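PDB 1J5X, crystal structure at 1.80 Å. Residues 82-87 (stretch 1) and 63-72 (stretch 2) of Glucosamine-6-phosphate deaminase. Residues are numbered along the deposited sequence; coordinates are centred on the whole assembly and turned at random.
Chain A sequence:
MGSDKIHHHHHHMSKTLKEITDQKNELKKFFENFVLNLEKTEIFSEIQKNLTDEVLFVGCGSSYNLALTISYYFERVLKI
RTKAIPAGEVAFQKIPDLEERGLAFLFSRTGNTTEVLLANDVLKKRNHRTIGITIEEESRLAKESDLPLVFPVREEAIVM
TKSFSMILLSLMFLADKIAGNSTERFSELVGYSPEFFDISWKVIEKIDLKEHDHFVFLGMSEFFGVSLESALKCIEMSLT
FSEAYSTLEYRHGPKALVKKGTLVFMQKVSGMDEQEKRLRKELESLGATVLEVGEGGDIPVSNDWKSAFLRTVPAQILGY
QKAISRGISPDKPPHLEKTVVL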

# COMPACT_ATOMS: atom_id res chain seq x y z
N THR A 82 -6.68 -16.67 -2.34
CA THR A 82 -7.17 -15.28 -2.07
C THR A 82 -7.50 -14.55 -3.35
O THR A 82 -7.00 -14.91 -4.40
CB THR A 82 -6.12 -14.41 -1.31
OG1 THR A 82 -4.96 -14.19 -2.13
CG2 THR A 82 -5.71 -15.11 0.01
N LYS A 83 -8.34 -13.51 -3.30
CA LYS A 83 -8.64 -12.72 -4.48
C LYS A 83 -8.75 -11.28 -3.93
O LYS A 83 -9.24 -11.07 -2.83
CB LYS A 83 -10.00 -13.05 -5.15
CG LYS A 83 -10.14 -14.40 -5.79
CD LYS A 83 -11.47 -14.46 -6.59
CE LYS A 83 -11.53 -13.38 -7.69
NZ LYS A 83 -12.87 -13.38 -8.49
N ALA A 84 -8.19 -10.33 -4.66
CA ALA A 84 -8.32 -8.88 -4.29
C ALA A 84 -9.24 -8.38 -5.43
O ALA A 84 -8.99 -8.68 -6.64
CB ALA A 84 -6.97 -8.21 -4.37
N ILE A 85 -10.29 -7.63 -5.07
CA ILE A 85 -11.25 -7.17 -6.08
C ILE A 85 -11.64 -5.71 -5.81
O ILE A 85 -11.92 -5.35 -4.65
CB ILE A 85 -12.60 -7.98 -5.98
CG1 ILE A 85 -12.28 -9.50 -5.93
CG2 ILE A 85 -13.57 -7.62 -7.17
CD1 ILE A 85 -13.45 -10.43 -5.50
N PRO A 86 -11.65 -4.89 -6.88
CA PRO A 86 -12.06 -3.49 -6.66
C PRO A 86 -13.52 -3.58 -6.20
O PRO A 86 -14.29 -4.34 -6.78
CB PRO A 86 -11.95 -2.85 -8.06
CG PRO A 86 -10.83 -3.67 -8.72
CD PRO A 86 -11.13 -5.10 -8.25
N ALA A 87 -13.94 -2.78 -5.20
CA ALA A 87 -15.29 -2.97 -4.70
C ALA A 87 -16.41 -2.75 -5.68
O ALA A 87 -17.46 -3.38 -5.51
CB ALA A 87 -15.58 -2.13 -3.42
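Stretch 2, residues 63-72: SYNLALTISY

The most unusual feature of this contact is the way the ring of Tyr64 is used. Pro86 lies over one face of it, the backbone of Ala84 lies at its edge, and its hydroxyl returns to the strand through a water. In the CH-pi contact, CG of Pro86 is 4.1 Å from the centroid of the Tyr64 ring and 25° off the ring normal. The closest side-chain approach of the two residues is CD of Pro86 to CE1 of Tyr64, 3.6 Å. The proline nitrogen is just as near, with N of Pro86 3.6 Å from CD1 of Tyr64. At the ring edge, C of Ala84 is 4.0 Å from CE1 of Tyr64. C of Ile85 also approaches, 3.7 Å from CD1 of Tyr64. The water O is 2.6 Å from OH of Tyr64 and donates a hydrogen bond to O of Ala84 at 2.7 Å.

Stretch 2 is helical throughout, and the helix extends beyond it at both ends. Its backbone bonds run in the usual i to i-4 pattern, from N of Ala67 to O of Ser63 (3.0 Å) through N of Tyr72 to O of Leu68 (3.2 Å). Residues 82-86 are extended and form the end of a strand. Helix and strand run almost exactly antiparallel, with 172° between their N-to-C directions. The axes come within 7.5 Å. This is close for a helix on a strand, and small residues stand at the centre of the contact.

The register follows from the antiparallel course. CA of Thr82 is 5.7 Å from CA of Ser71, CA of Ala84 is 5.0 Å from CA of Leu68, and CA of Pro86 is 5.8 Å from CA of Tyr64. Two residues of strand thus match three or four of helix, close to one turn. The strand alternates as expected. Thr82 and Ala84 point toward the helix, while Lys83 and Ile85 point away.

Ala84 is the centre of the contact. Its methyl group packs directly on the helix backbone, with CB of Ala84 3.6 Å from CA of Leu68 and 3.9 Å from O of Ala67. CB of Ala84 is also 4.0 Å from CD1 of Leu68 and 3.7 Å from OG of Ser71. Leu68 itself points sideways, so its backbone comes closer to Ala84 than its side chain does.

At the Thr82 end the contact is polar. OG1 of Thr82 donates a hydrogen bond to O of Ser71 at 2.9 Å, the one direct hydrogen bond between the stretches. Thr82 has chi1 in the p rotamer. Ser71 is also p, and its hydroxyl turns back on its own helix: OG of Ser71 donates to O of Leu68 at 2.6 Å.

Ser63, Asn65, Leu66, Thr69, Ile70 and Tyr72 make no contact with the strand. The two stretches together bury 321 Å².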

# COMPACT_ATOMS: atom_id res chain seq x y z
N SER A 63 -7.31 1.70 -0.82
CA SER A 63 -7.76 0.53 -0.06
C SER A 63 -7.80 -0.74 -0.95
O SER A 63 -7.76 -1.87 -0.48
CB SER A 63 -9.12 0.78 0.57
OG SER A 63 -8.99 1.46 1.83
N TYR A 64 -7.91 -0.53 -2.25
CA TYR A 64 -7.84 -1.69 -3.13
C TYR A 64 -6.37 -2.05 -3.18
O TYR A 64 -6.02 -3.24 -3.23
CB TYR A 64 -8.34 -1.37 -4.56
CG TYR A 64 -7.91 -2.42 -5.58
CD1 TYR A 64 -8.49 -3.69 -5.61
CD2 TYR A 64 -6.81 -2.14 -6.44
CE1 TYR A 64 -8.00 -4.72 -6.44
CE2 TYR A 64 -6.28 -3.18 -7.30
CZ TYR A 64 -6.89 -4.46 -7.26
OH TYR A 64 -6.33 -5.53 -7.96
N ASN A 65 -5.50 -1.05 -3.26
CA ASN A 65 -4.07 -1.40 -3.28
C ASN A 65 -3.64 -2.14 -2.02
O ASN A 65 -2.75 -3.02 -2.08
CB ASN A 65 -3.20 -0.15 -3.48
CG ASN A 65 -3.47 0.52 -4.83
OD1 ASN A 65 -3.74 -0.15 -5.83
ND2 ASN A 65 -3.37 1.83 -4.86
N LEU A 66 -4.25 -1.78 -0.90
CA LEU A 66 -3.97 -2.38 0.38
C LEU A 66 -4.47 -3.84 0.32
O LEU A 66 -3.74 -4.79 0.68
CB LEU A 66 -4.71 -1.58 1.45
CG LEU A 66 -4.61 -2.04 2.89
CD1 LEU A 66 -3.19 -2.18 3.28
CD2 LEU A 66 -5.37 -1.01 3.84
N ALA A 67 -5.69 -4.02 -0.19
CA ALA A 67 -6.33 -5.36 -0.34
C ALA A 67 -5.46 -6.26 -1.23
O ALA A 67 -5.24 -7.42 -0.93
CB ALA A 67 -7.74 -5.21 -1.01
N LEU A 68 -4.95 -5.70 -2.32
CA LEU A 68 -4.09 -6.47 -3.20
C LEU A 68 -2.82 -6.91 -2.46
O LEU A 68 -2.46 -8.10 -2.47
CB LEU A 68 -3.69 -5.65 -4.42
CG LEU A 68 -2.75 -6.34 -5.39
CD1 LEU A 68 -3.42 -7.59 -6.01
CD2 LEU A 68 -2.41 -5.34 -6.51
N THR A 69 -2.16 -5.96 -1.80
CA THR A 69 -0.92 -6.26 -1.08
C THR A 69 -1.13 -7.34 -0.02
O THR A 69 -0.36 -8.31 0.03
CB THR A 69 -0.36 -5.00 -0.43
OG1 THR A 69 -0.23 -3.98 -1.45
CG2 THR A 69 1.10 -5.32 0.14
N ILE A 70 -2.18 -7.22 0.80
CA ILE A 70 -2.35 -8.23 1.83
C ILE A 70 -2.81 -9.57 1.24
O ILE A 70 -2.44 -10.63 1.76
CB ILE A 70 -3.28 -7.68 2.98
CG1 ILE A 70 -3.33 -8.67 4.17
CG2 ILE A 70 -4.68 -7.40 2.43
CD1 ILE A 70 -1.89 -8.93 4.82
N SER A 71 -3.56 -9.56 0.13
CA SER A 71 -4.03 -10.82 -0.48
C SER A 71 -2.79 -11.69 -0.85
O SER A 71 -2.77 -12.93 -0.63
CB SER A 71 -4.89 -10.56 -1.75
OG SER A 71 -4.17 -10.05 -2.86
N TYR A 72 -1.75 -11.06 -1.39
CA TYR A 72 -0.55 -11.86 -1.74
C TYR A 72 0.02 -12.47 -0.45
O TYR A 72 0.38 -13.66 -0.39
CB TYR A 72 0.60 -11.03 -2.31
CG TYR A 72 0.50 -10.59 -3.76
CD1 TYR A 72 0.79 -11.47 -4.78
CD2 TYR A 72 0.14 -9.30 -4.08
CE1 TYR A 72 0.72 -11.07 -6.12
CE2 TYR A 72 0.08 -8.88 -5.36
CZ TYR A 72 0.37 -9.76 -6.40
OH TYR A 72 0.32 -9.34 -7.70
O HOH W 1 -6.74 -8.11 -8.07